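Local coordinates for DUF4007 domain-containing protein (Streptomyces clavuligerus, PDB 6LB9) that is named SspB, a magnesium-binding DUF4007-family protein that probably acts in phosphorothioate-based (Ssp) DNA defence, at residues L229-I234 against E280-S285. Sequence-based numbering, arbitrary orientation.
Sequences LPARII and EKVAAS
R232 and V282 meet where the first turn of helix 231-243 comes up against segment 280-285, on helix 272-283. The CG2 methyl of V282 does the touching: it packs 4.0 Å from R232 CG and 3.9 Å from the backbone O of A231, with A231 CB next to it. K281 lays its CD beside A231 CB at 4.4 Å, at the margin of this small apolar patch. Beyond CG, the R232 chain bends at chi3 (129°) and carries its guanidinium to S285. R232 NH2 donates to S285 OG over 3.2 Å, a bent bond (136°) with the hydroxyl tilted 30° from the guanidinium plane; the same NH2 forms a salt bridge with E316 OE1. S285 OG in turn donates to V282 O at 3.1 Å, and S285 N bonds to that carbonyl too, from the same face. A leucine in place of R232 would probably leave E316 without its charged mate and S285 OG without this donor. P230 touches E195 of the second subunit. This is plain surface packing between two helices, away from the magnesium site; R232 also rests on V313 and Q317 of helix 306-317, and V282 packs on L289 of strand 289-293.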
# COMPACT_ATOMS: atom_id res chain seq x y z
N LEU A 229 6.38 -13.18 -6.01
CA LEU A 229 7.75 -12.86 -6.37
C LEU A 229 8.01 -13.26 -7.83
O LEU A 229 8.22 -14.44 -8.11
CB LEU A 229 8.70 -13.58 -5.41
CG LEU A 229 10.21 -13.48 -5.66
CD1 LEU A 229 10.64 -12.02 -5.77
CD2 LEU A 229 11.01 -14.22 -4.58
N PRO A 230 7.98 -12.32 -8.77
CA PRO A 230 8.18 -12.68 -10.18
C PRO A 230 9.55 -13.29 -10.47
O PRO A 230 10.56 -12.98 -9.83
CB PRO A 230 8.02 -11.34 -10.91
CG PRO A 230 7.30 -10.44 -9.91
CD PRO A 230 7.80 -10.87 -8.60
N ALA A 231 9.57 -14.15 -11.49
CA ALA A 231 10.79 -14.89 -11.81
C ALA A 231 11.90 -13.97 -12.28
O ALA A 231 13.07 -14.15 -11.91
CB ALA A 231 10.47 -15.95 -12.87
N ARG A 232 11.57 -12.95 -13.08
CA ARG A 232 12.60 -11.99 -13.46
C ARG A 232 13.15 -11.22 -12.27
O ARG A 232 14.31 -10.80 -12.29
CB ARG A 232 12.09 -11.05 -14.55
CG ARG A 232 11.83 -11.79 -15.85
CD ARG A 232 11.15 -10.96 -16.90
NE ARG A 232 11.90 -11.07 -18.15
CZ ARG A 232 11.74 -12.07 -19.02
NH1 ARG A 232 10.87 -13.04 -18.75
NH2 ARG A 232 12.46 -12.11 -20.14
N ILE A 233 12.35 -11.02 -11.22
CA ILE A 233 12.91 -10.35 -10.04
C ILE A 233 13.96 -11.25 -9.39
O ILE A 233 15.04 -10.78 -8.99
CB ILE A 233 11.82 -9.93 -9.04
CG1 ILE A 233 10.81 -8.92 -9.65
CG2 ILE A 233 12.47 -9.38 -7.75
CD1 ILE A 233 11.39 -7.58 -10.07
N ILE A 234 13.67 -12.55 -9.30
CA ILE A 234 14.64 -13.49 -8.73
C ILE A 234 15.93 -13.47 -9.57
O ILE A 234 17.03 -13.31 -9.03
CB ILE A 234 14.04 -14.90 -8.63
CG1 ILE A 234 13.01 -14.95 -7.49
CG2 ILE A 234 15.12 -15.95 -8.40
CD1 ILE A 234 11.95 -16.07 -7.60
N GLU A 280 15.13 -21.17 -14.69
CA GLU A 280 14.77 -21.89 -15.92
C GLU A 280 13.87 -21.02 -16.80
O GLU A 280 14.12 -20.87 -18.00
CB GLU A 280 14.08 -23.22 -15.58
CG GLU A 280 15.08 -24.32 -15.28
CD GLU A 280 14.51 -25.56 -14.57
OE1 GLU A 280 15.29 -26.54 -14.44
OE2 GLU A 280 13.33 -25.57 -14.14
N LYS A 281 12.83 -20.42 -16.20
CA LYS A 281 11.90 -19.61 -16.98
C LYS A 281 12.62 -18.47 -17.70
O LYS A 281 12.33 -18.20 -18.87
CB LYS A 281 10.80 -19.07 -16.07
CG LYS A 281 10.06 -20.21 -15.39
CD LYS A 281 8.94 -19.73 -14.47
CE LYS A 281 8.74 -20.71 -13.30
NZ LYS A 281 8.91 -20.01 -11.99
N VAL A 282 13.59 -17.83 -17.05
CA VAL A 282 14.28 -16.68 -17.63
C VAL A 282 15.34 -17.12 -18.64
O VAL A 282 15.52 -16.48 -19.68
CB VAL A 282 14.87 -15.79 -16.52
CG1 VAL A 282 15.65 -14.63 -17.11
CG2 VAL A 282 13.78 -15.27 -15.57
N ALA A 283 16.06 -18.21 -18.36
CA ALA A 283 17.04 -18.72 -19.34
C ALA A 283 16.37 -19.17 -20.63
O ALA A 283 17.00 -19.15 -21.70
CB ALA A 283 17.83 -19.88 -18.74
N ALA A 284 15.10 -19.57 -20.56
CA ALA A 284 14.36 -19.96 -21.76
C ALA A 284 14.20 -18.81 -22.76
O ALA A 284 14.09 -19.07 -23.96
CB ALA A 284 12.99 -20.50 -21.37
N SER A 285 14.18 -17.56 -22.30
CA SER A 285 14.16 -16.41 -23.20
C SER A 285 15.52 -15.74 -23.37
O SER A 285 15.65 -14.83 -24.20
CB SER A 285 13.15 -15.35 -22.69
OG SER A 285 13.57 -14.86 -21.42